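Long-range contacts in multicopper oxidase type 1 (Nitrosomonas europaea, PDB 3G5W), which binds copper ions in a two-domain blue copper fold and probably works as a laccase-like multicopper oxidase: residues 3-8 against 34-39; 43-48 against 87-92; 269-274 against 284-289. All coordinates share one frame; numbering follows the deposited sequence.

Interaction 1 of 3, residues 3-8 against 34-39; sequences REFDLS and PLIHVM
Pro-34 meets Leu-7 where residues 34-39 set out along residues 3-8: Leu-7 CD2 lies 3.8 Å from Pro-34 CG and reaches CD of the same ring, the two side chains passing in opposite directions. Met-307 of strand 306-308 packs on both. Two residues on, Ile-36 presents its CG2 branch, anti to the backbone N (CG1 takes the place beside N, chi1 -59°), to Phe-5, with Ile-36 CG2 3.8 Å from Phe-5 CE2. The axes of the two short strands run antiparallel (173°) and come no closer than 10.0 Å, too far for main-chain pairing. They belong to the two facing sheets of a cupredoxin-like beta sandwich, strand 2-15 in one and strand 35-39 in the other, and the alternate side chains fill the layer between. The side chain of Leu-7 is about 12 Å from the bound copper(II) ion. Val-38 closes the row with a single methyl, CG1, which serves two partners. Val-38 CG1 lies at the edge of the Phe-5 ring, near its plane, 4.0 Å from CZ, and is 3.7 Å from Arg-3 CD. The Arg-3 chain is extended from CG to NE, which carries its charged end past Val-38 to a salt bridge between NE and Asp-42.

Interaction 2 of 3, residues 43-48 against 87-92; sequences DVTVNV and TFTYKF
Lys-91 lies alongside Thr-45 in a non-hydrogen-bonded pair of two antiparallel strands, both side chains pointing the same way. From CB, at the limit of contact with Val-44 O, the lysine chain passes Thr-45 OG1 with its CG (3.6 Å). CD and CE continue extended past Thr-45, Lys-91 CE 3.9 Å from Thr-45 OG1 and also near CG2; the last torsion then bends (chi4 -82°), swinging Lys-91 NZ back to donate to Thr-45 OG1 at 3.1 Å. The Thr-45 methyl CG2 turns the other way along the strand and meets Thr-89 CG2 at 3.6 Å. An alanine in place of Thr-45 would probably leave the Lys-91 ammonium without this acceptor and open a gap beside the Thr-89 methyl. Further along the same face, Thr-89 OG1 donates to Asn-47 OD1 over 2.6 Å, in the carbonyl plane and on a lone pair, while Asn-47 ND2 binds Glu-4 and Asp-6. The opposite face is mainly apolar; its Tyr-90 OH is hydrogen-bonded to Gln-79. Val-44 CB stands over one face of the Phe-92 ring in a CH-pi contact, and Val-48 CG2 meets the Tyr-90 ring edge, 3.8 Å from CD2. Six backbone bonds join Val-44, Val-46 and Val-48 to Phe-92, Tyr-90 and Phe-88. This is regular antiparallel pairing within one sheet of the first cupredoxin-like domain, its mainly apolar side facing inward, the side chain of Val-48 about 9 Å from the bound copper(II) ion.

Interaction 3 of 3, residues 269-274 against 284-289; sequences MTTIEY and YVWKDK
Tyr-284 reaches Thr-271 tip to tip and Glu-273 obliquely, tying a loop of two successive type I turns, Tyr-284 to Lys-287 and Trp-286 to Lys-289, against strand 269-274 of the second cupredoxin-like domain. The phenol oxygen is gripped twice, both partners lying at the ring edge near its plane. Thr-271 OG1 donates to Tyr-284 OH at 2.8 Å, and Tyr-284 OH in turn donates to Glu-273 OE1 over a very short 2.5 Å, with the carboxylate and ring planes 67° apart. Thr-271 holds its hydroxyl between its backbone N and carbonyl carbon (chi1 66°), which aims OG1 at the phenol. Glu-273 OE1 also accepts from a water, 2.7 Å away, that donates in addition to Trp-286 O at 2.8 Å. OE2 of the same carboxylate forms a salt bridge with Arg-181, which is likely to favour its charged form. By contrast, the buried Thr-271 N has no partner. Trp-286 fits by its edge: Thr-271 OG1 lies beside Trp-286 CE3, and Trp-286 NE1 donates a hydrogen bond to Pro-175 O. Val-285, between the two rings in sequence, makes backbone hydrogen bonds to a second subunit. Thr-270 crosses the indole at about a right angle, and its OG1, already hydrogen-bonded to Gln-178 O, lies in the indole plane 3.3 Å from Trp-286 CH2.

Interactions 1 and 2 adjoin, their centres about 9 Å apart, and share a sheet: strand 2-15 pairs with strand 43-50, and Leu-7 N is probably hydrogen-bonded to Asn-47 O (2.8 Å), while Phe-5 CE2 packs on Val-44 CG1 at 4.0 Å. Interaction 1 is buried and works between sheets, through van der Waals contacts of apolar side chains and the aliphatic part of Arg-3; interaction 2 is partly buried, lies within one sheet, and joins main-chain bonds to one polar and one mainly apolar face. Interaction 3 lies on the other side of the chain's centre, about 32 and 40 Å from them between centres. It too is buried, yet it fixes an irregular loop to a strand through hydroxyls, a carboxylate and a water.

Interaction 1 of 3, residues 3-8 against 34-39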
loop_
_atom_site.group_PDB
_atom_site.type_symbol
_atom_site.label_atom_id
_atom_site.label_comp_id
_atom_site.label_asym_id
_atom_site.label_seq_id
_atom_site.Cartn_x
_atom_site.Cartn_y
_atom_site.Cartn_z
ATOM N N ARG A 3 -1.638 36.654 8.472
ATOM C CA ARG A 3 -0.658 36.057 9.373
ATOM C C ARG A 3 0.702 35.989 8.697
ATOM O O ARG A 3 0.808 35.547 7.555
ATOM C CB ARG A 3 -1.113 34.664 9.833
ATOM C CG ARG A 3 -2.487 34.652 10.503
ATOM C CD ARG A 3 -2.719 33.387 11.295
ATOM N NE ARG A 3 -4.064 33.330 11.865
ATOM C CZ ARG A 3 -4.416 33.849 13.041
ATOM N NH1 ARG A 3 -3.531 34.497 13.793
ATOM N NH2 ARG A 3 -5.668 33.727 13.463
ATOM N N GLU A 4 1.732 36.454 9.397
ATOM C CA GLU A 4 3.092 36.459 8.852
ATOM C C GLU A 4 4.073 35.752 9.770
ATOM O O GLU A 4 4.204 36.095 10.957
ATOM C CB GLU A 4 3.572 37.884 8.526
ATOM C CG GLU A 4 4.972 37.931 7.896
ATOM C CD GLU A 4 5.227 39.160 7.018
ATOM O OE1 GLU A 4 4.301 39.980 6.803
ATOM O OE2 GLU A 4 6.372 39.296 6.534
ATOM N N PHE A 5 4.767 34.770 9.206
ATOM C CA PHE A 5 5.706 33.956 9.956
ATOM C C PHE A 5 7.090 33.986 9.310
ATOM O O PHE A 5 7.221 34.266 8.111
ATOM C CB PHE A 5 5.222 32.504 10.032
ATOM C CG PHE A 5 3.765 32.346 10.410
ATOM C CD1 PHE A 5 3.287 32.816 11.629
ATOM C CD2 PHE A 5 2.886 31.681 9.557
ATOM C CE1 PHE A 5 1.950 32.644 11.981
ATOM C CE2 PHE A 5 1.546 31.502 9.898
ATOM C CZ PHE A 5 1.077 31.982 11.112
ATOM N N ASP A 6 8.107 33.689 10.114
ATOM C CA ASP A 6 9.486 33.572 9.641
ATOM C C ASP A 6 10.008 32.165 9.903
ATOM O O ASP A 6 9.798 31.608 10.987
ATOM C CB ASP A 6 10.407 34.581 10.342
ATOM C CG ASP A 6 10.147 36.031 9.926
ATOM O OD1 ASP A 6 9.583 36.285 8.840
ATOM O OD2 ASP A 6 10.527 36.937 10.701
ATOM N N LEU A 7 10.693 31.596 8.913
ATOM C CA LEU A 7 11.424 30.345 9.097
ATOM C C LEU A 7 12.866 30.468 8.640
ATOM O O LEU A 7 13.145 31.059 7.601
ATOM C CB LEU A 7 10.759 29.198 8.322
ATOM C CG LEU A 7 9.445 28.607 8.837
ATOM C CD1 LEU A 7 8.918 27.586 7.843
ATOM C CD2 LEU A 7 9.624 27.960 10.203
ATOM N N SER A 8 13.777 29.898 9.417
ATOM C CA SER A 8 15.150 29.701 8.971
ATOM C C SER A 8 15.338 28.222 8.668
ATOM O O SER A 8 14.617 27.384 9.202
ATOM C CB SER A 8 16.136 30.145 10.048
ATOM O OG SER A 8 16.002 29.335 11.202
ATOM N N PRO A 34 8.203 23.729 12.885
ATOM C CA PRO A 34 7.153 24.418 13.646
ATOM C C PRO A 34 5.722 24.147 13.166
ATOM O O PRO A 34 5.459 24.090 11.960
ATOM C CB PRO A 34 7.518 25.897 13.472
ATOM C CG PRO A 34 9.025 25.867 13.325
ATOM C CD PRO A 34 9.265 24.662 12.459
ATOM N N LEU A 35 4.816 23.964 14.122
ATOM C CA LEU A 35 3.408 23.835 13.817
ATOM C C LEU A 35 2.885 25.155 13.287
ATOM O O LEU A 35 3.042 26.200 13.930
ATOM C CB LEU A 35 2.616 23.432 15.069
ATOM C CG LEU A 35 1.092 23.578 15.006
ATOM C CD1 LEU A 35 0.479 22.548 14.027
ATOM C CD2 LEU A 35 0.498 23.452 16.400
ATOM N N ILE A 36 2.288 25.109 12.102
ATOM C CA ILE A 36 1.545 26.245 11.576
ATOM C C ILE A 36 0.063 25.927 11.713
ATOM O O ILE A 36 -0.452 24.985 11.099
ATOM C CB ILE A 36 1.920 26.591 10.103
ATOM C CG1 ILE A 36 3.419 26.908 9.985
ATOM C CG2 ILE A 36 1.086 27.771 9.614
ATOM C CD1 ILE A 36 3.898 27.166 8.557
ATOM N N HIS A 37 -0.610 26.719 12.542
ATOM C CA HIS A 37 -1.987 26.468 12.902
ATOM C C HIS A 37 -2.803 27.732 12.641
ATOM O O HIS A 37 -2.681 28.735 13.364
ATOM C CB HIS A 37 -2.052 26.032 14.366
ATOM C CG HIS A 37 -3.399 25.541 14.801
ATOM N ND1 HIS A 37 -4.343 25.061 13.917
ATOM C CD2 HIS A 37 -3.945 25.428 16.034
ATOM C CE1 HIS A 37 -5.416 24.684 14.589
ATOM N NE2 HIS A 37 -5.202 24.900 15.875
ATOM N N VAL A 38 -3.608 27.671 11.585
ATOM C CA VAL A 38 -4.319 28.824 11.045
ATOM C C VAL A 38 -5.777 28.498 10.727
ATOM O O VAL A 38 -6.169 27.326 10.683
ATOM C CB VAL A 38 -3.614 29.398 9.761
ATOM C CG1 VAL A 38 -2.212 29.910 10.085
ATOM C CG2 VAL A 38 -3.560 28.363 8.635
ATOM N N MET A 39 -6.579 29.538 10.512
ATOM C CA MET A 39 -7.975 29.374 10.128
ATOM C C MET A 39 -8.110 29.323 8.605
ATOM O O MET A 39 -7.398 30.030 7.891
ATOM C CB MET A 39 -8.820 30.520 10.698
ATOM C CG MET A 39 -10.323 30.423 10.420
ATOM S SD MET A 39 -11.122 28.989 11.174
ATOM C CE MET A 39 -10.737 29.254 12.904
#

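Interaction 2 of 3, residues 43-48 against 87-92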
loop_
_atom_site.group_PDB
_atom_site.type_symbol
_atom_site.label_atom_id
_atom_site.label_comp_id
_atom_site.label_asym_id
_atom_site.label_seq_id
_atom_site.Cartn_x
_atom_site.Cartn_y
_atom_site.Cartn_z
ATOM N N ASP A 43 -4.869 34.671 5.237
ATOM C CA ASP A 43 -3.849 35.025 4.263
ATOM C C ASP A 43 -2.492 34.891 4.918
ATOM O O ASP A 43 -2.119 35.679 5.805
ATOM C CB ASP A 43 -4.079 36.439 3.721
ATOM C CG ASP A 43 -5.355 36.547 2.900
ATOM O OD1 ASP A 43 -5.743 35.558 2.230
ATOM O OD2 ASP A 43 -5.980 37.630 2.923
ATOM N N VAL A 44 -1.768 33.863 4.490
ATOM C CA VAL A 44 -0.516 33.464 5.117
ATOM C C VAL A 44 0.666 33.998 4.320
ATOM O O VAL A 44 0.679 33.923 3.094
ATOM C CB VAL A 44 -0.429 31.925 5.263
ATOM C CG1 VAL A 44 0.870 31.499 5.932
ATOM C CG2 VAL A 44 -1.628 31.398 6.063
ATOM N N THR A 45 1.635 34.562 5.037
ATOM C CA THR A 45 2.919 34.967 4.471
ATOM C C THR A 45 4.037 34.275 5.252
ATOM O O THR A 45 4.094 34.359 6.485
ATOM C CB THR A 45 3.109 36.507 4.544
ATOM O OG1 THR A 45 2.090 37.154 3.777
ATOM C CG2 THR A 45 4.471 36.920 4.004
ATOM N N VAL A 46 4.925 33.582 4.543
ATOM C CA VAL A 46 6.048 32.919 5.204
ATOM C C VAL A 46 7.368 33.351 4.577
ATOM O O VAL A 46 7.600 33.118 3.389
ATOM C CB VAL A 46 5.937 31.371 5.180
ATOM C CG1 VAL A 46 7.030 30.751 6.048
ATOM C CG2 VAL A 46 4.560 30.912 5.659
ATOM N N ASN A 47 8.212 33.989 5.384
ATOM C CA ASN A 47 9.551 34.391 4.957
ATOM C C ASN A 47 10.543 33.299 5.326
ATOM O O ASN A 47 10.718 32.978 6.504
ATOM C CB ASN A 47 9.946 35.739 5.583
ATOM C CG ASN A 47 8.900 36.812 5.354
ATOM O OD1 ASN A 47 8.616 37.187 4.219
ATOM N ND2 ASN A 47 8.304 37.294 6.437
ATOM N N VAL A 48 11.166 32.713 4.307
ATOM C CA VAL A 48 12.062 31.569 4.486
ATOM C C VAL A 48 13.521 31.920 4.169
ATOM O O VAL A 48 13.855 32.201 3.019
ATOM C CB VAL A 48 11.597 30.363 3.618
ATOM C CG1 VAL A 48 12.485 29.144 3.857
ATOM C CG2 VAL A 48 10.150 30.030 3.925
ATOM N N THR A 87 16.614 34.838 1.126
ATOM C CA THR A 87 15.286 34.768 1.738
ATOM C C THR A 87 14.215 34.816 0.647
ATOM O O THR A 87 14.248 35.686 -0.238
ATOM C CB THR A 87 15.072 35.921 2.761
ATOM O OG1 THR A 87 16.089 35.862 3.767
ATOM C CG2 THR A 87 13.700 35.830 3.441
ATOM N N PHE A 88 13.278 33.872 0.708
ATOM C CA PHE A 88 12.182 33.790 -0.250
ATOM C C PHE A 88 10.866 33.870 0.519
ATOM O O PHE A 88 10.728 33.281 1.585
ATOM C CB PHE A 88 12.289 32.475 -1.034
ATOM C CG PHE A 88 11.332 32.354 -2.192
ATOM C CD1 PHE A 88 10.039 31.875 -2.001
ATOM C CD2 PHE A 88 11.744 32.673 -3.489
ATOM C CE1 PHE A 88 9.153 31.748 -3.070
ATOM C CE2 PHE A 88 10.869 32.547 -4.570
ATOM C CZ PHE A 88 9.565 32.081 -4.362
ATOM N N THR A 89 9.905 34.606 -0.021
ATOM C CA THR A 89 8.628 34.791 0.647
ATOM C C THR A 89 7.488 34.058 -0.063
ATOM O O THR A 89 7.244 34.272 -1.255
ATOM C CB THR A 89 8.306 36.290 0.808
ATOM O OG1 THR A 89 9.281 36.886 1.682
ATOM C CG2 THR A 89 6.915 36.495 1.389
ATOM N N TYR A 90 6.797 33.201 0.686
ATOM C CA TYR A 90 5.595 32.517 0.201
ATOM C C TYR A 90 4.341 33.236 0.676
ATOM O O TYR A 90 4.255 33.627 1.844
ATOM C CB TYR A 90 5.582 31.060 0.683
ATOM C CG TYR A 90 6.741 30.249 0.148
ATOM C CD1 TYR A 90 6.647 29.600 -1.086
ATOM C CD2 TYR A 90 7.922 30.135 0.864
ATOM C CE1 TYR A 90 7.704 28.853 -1.584
ATOM C CE2 TYR A 90 8.998 29.395 0.364
ATOM C CZ TYR A 90 8.873 28.759 -0.857
ATOM O OH TYR A 90 9.925 28.038 -1.362
ATOM N N LYS A 91 3.386 33.416 -0.238
ATOM C CA LYS A 91 2.108 34.060 0.057
ATOM C C LYS A 91 0.960 33.233 -0.497
ATOM O O LYS A 91 0.858 33.024 -1.706
ATOM C CB LYS A 91 2.057 35.480 -0.521
ATOM C CG LYS A 91 2.783 36.509 0.325
ATOM C CD LYS A 91 2.683 37.900 -0.282
ATOM C CE LYS A 91 3.385 38.928 0.596
ATOM N NZ LYS A 91 2.518 39.393 1.727
ATOM N N PHE A 92 0.098 32.752 0.393
ATOM C CA PHE A 92 -1.020 31.921 -0.028
ATOM C C PHE A 92 -2.202 32.058 0.929
ATOM O O PHE A 92 -2.031 32.434 2.094
ATOM C CB PHE A 92 -0.582 30.448 -0.190
ATOM C CG PHE A 92 0.043 29.849 1.047
ATOM C CD1 PHE A 92 -0.740 29.188 1.986
ATOM C CD2 PHE A 92 1.415 29.939 1.263
ATOM C CE1 PHE A 92 -0.174 28.629 3.133
ATOM C CE2 PHE A 92 1.997 29.389 2.409
ATOM C CZ PHE A 92 1.201 28.734 3.346
#

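Interaction 3 of 3, residues 269-274 against 284-289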
loop_
_atom_site.group_PDB
_atom_site.type_symbol
_atom_site.label_atom_id
_atom_site.label_comp_id
_atom_site.label_asym_id
_atom_site.label_seq_id
_atom_site.Cartn_x
_atom_site.Cartn_y
_atom_site.Cartn_z
ATOM N N MET A 269 6.029 3.147 17.357
ATOM C CA MET A 269 5.323 2.504 18.452
ATOM C C MET A 269 5.161 3.476 19.624
ATOM O O MET A 269 6.100 4.195 19.980
ATOM C CB MET A 269 6.116 1.257 18.866
ATOM C CG MET A 269 5.615 0.502 20.067
ATOM S SD MET A 269 5.956 -1.273 19.951
ATOM C CE MET A 269 7.741 -1.341 19.767
ATOM N N THR A 270 3.960 3.513 20.196
ATOM C CA THR A 270 3.738 4.150 21.497
ATOM C C THR A 270 2.589 3.441 22.230
ATOM O O THR A 270 2.138 2.371 21.798
ATOM C CB THR A 270 3.549 5.705 21.405
ATOM O OG1 THR A 270 3.584 6.270 22.723
ATOM C CG2 THR A 270 2.238 6.101 20.726
ATOM N N THR A 271 2.145 4.008 23.349
ATOM C CA THR A 271 0.983 3.478 24.060
ATOM C C THR A 271 -0.049 4.563 24.322
ATOM O O THR A 271 0.274 5.756 24.320
ATOM C CB THR A 271 1.367 2.823 25.414
ATOM O OG1 THR A 271 1.859 3.826 26.311
ATOM C CG2 THR A 271 2.427 1.757 25.223
ATOM N N ILE A 272 -1.287 4.134 24.542
ATOM C CA ILE A 272 -2.338 4.979 25.094
ATOM C C ILE A 272 -2.502 4.597 26.567
ATOM O O ILE A 272 -2.736 3.428 26.876
ATOM C CB ILE A 272 -3.685 4.765 24.360
ATOM C CG1 ILE A 272 -3.593 5.233 22.900
ATOM C CG2 ILE A 272 -4.833 5.468 25.104
ATOM C CD1 ILE A 272 -4.699 4.670 22.007
ATOM N N GLU A 273 -2.366 5.579 27.457
ATOM C CA GLU A 273 -2.504 5.372 28.912
ATOM C C GLU A 273 -3.758 6.060 29.454
ATOM O O GLU A 273 -3.879 7.284 29.370
ATOM C CB GLU A 273 -1.284 5.942 29.655
ATOM C CG GLU A 273 0.062 5.314 29.309
ATOM C CD GLU A 273 1.246 6.020 29.962
ATOM O OE1 GLU A 273 2.362 5.448 29.944
ATOM O OE2 GLU A 273 1.080 7.147 30.490
ATOM N N TYR A 274 -4.689 5.284 30.013
ATOM C CA TYR A 274 -5.843 5.861 30.707
ATOM C C TYR A 274 -5.493 6.158 32.159
ATOM O O TYR A 274 -4.887 5.327 32.842
ATOM C CB TYR A 274 -7.013 4.900 30.718
ATOM C CG TYR A 274 -7.818 4.788 29.454
ATOM C CD1 TYR A 274 -9.142 5.222 29.429
ATOM C CD2 TYR A 274 -7.289 4.194 28.302
ATOM C CE1 TYR A 274 -9.912 5.092 28.303
ATOM C CE2 TYR A 274 -8.062 4.059 27.155
ATOM C CZ TYR A 274 -9.373 4.510 27.174
ATOM O OH TYR A 274 -10.179 4.384 26.081
ATOM N N TYR A 284 5.066 -3.055 33.122
ATOM C CA TYR A 284 4.934 -1.925 32.175
ATOM C C TYR A 284 6.244 -1.187 31.886
ATOM O O TYR A 284 6.853 -0.603 32.784
ATOM C CB TYR A 284 3.838 -0.950 32.617
ATOM C CG TYR A 284 3.517 0.164 31.626
ATOM C CD1 TYR A 284 3.313 1.473 32.064
ATOM C CD2 TYR A 284 3.418 -0.093 30.254
ATOM C CE1 TYR A 284 3.012 2.495 31.166
ATOM C CE2 TYR A 284 3.122 0.917 29.351
ATOM C CZ TYR A 284 2.921 2.205 29.806
ATOM O OH TYR A 284 2.631 3.197 28.900
ATOM N N VAL A 285 6.642 -1.211 30.616
ATOM C CA VAL A 285 7.894 -0.611 30.136
ATOM C C VAL A 285 8.046 0.865 30.538
ATOM O O VAL A 285 9.161 1.354 30.757
ATOM C CB VAL A 285 8.024 -0.761 28.588
ATOM C CG1 VAL A 285 6.873 -0.065 27.866
ATOM C CG2 VAL A 285 9.391 -0.258 28.081
ATOM N N TRP A 286 6.916 1.557 30.646
ATOM C CA TRP A 286 6.920 2.987 30.884
ATOM C C TRP A 286 6.404 3.375 32.265
ATOM O O TRP A 286 5.923 4.495 32.461
ATOM C CB TRP A 286 6.129 3.701 29.787
ATOM C CG TRP A 286 6.920 3.997 28.547
ATOM C CD1 TRP A 286 8.282 3.931 28.395
ATOM C CD2 TRP A 286 6.401 4.464 27.300
ATOM N NE1 TRP A 286 8.633 4.313 27.126
ATOM C CE2 TRP A 286 7.499 4.646 26.431
ATOM C CE3 TRP A 286 5.109 4.745 26.829
ATOM C CZ2 TRP A 286 7.345 5.095 25.115
ATOM C CZ3 TRP A 286 4.956 5.180 25.526
ATOM C CH2 TRP A 286 6.071 5.356 24.681
ATOM N N LYS A 287 6.522 2.463 33.227
ATOM C CA LYS A 287 6.095 2.753 34.596
ATOM C C LYS A 287 6.860 3.934 35.205
ATOM O O LYS A 287 6.311 4.667 36.023
ATOM C CB LYS A 287 6.181 1.503 35.490
ATOM C CG LYS A 287 7.577 0.943 35.723
ATOM C CD LYS A 287 7.514 -0.282 36.637
ATOM C CE LYS A 287 8.896 -0.717 37.118
ATOM N NZ LYS A 287 9.259 -0.096 38.438
ATOM N N ASP A 288 8.106 4.124 34.775
ATOM C CA ASP A 288 8.978 5.187 35.304
ATOM C C ASP A 288 9.370 6.251 34.267
ATOM O O ASP A 288 10.362 6.971 34.442
ATOM C CB ASP A 288 10.242 4.570 35.914
ATOM C CG ASP A 288 9.957 3.794 37.189
ATOM O OD1 ASP A 288 9.377 4.382 38.132
ATOM O OD2 ASP A 288 10.314 2.596 37.248
ATOM N N LYS A 289 8.586 6.350 33.200
ATOM C CA LYS A 289 8.876 7.263 32.099
ATOM C C LYS A 289 8.687 8.725 32.499
ATOM O O LYS A 289 7.688 9.085 33.127
ATOM C CB LYS A 289 7.991 6.927 30.894
ATOM C CG LYS A 289 8.667 7.106 29.537
ATOM C CD LYS A 289 8.157 8.314 28.807
ATOM C CE LYS A 289 8.268 8.131 27.296
ATOM N NZ LYS A 289 9.665 8.070 26.775
HETATM O O HOH W 1 4.342 6.487 31.392
#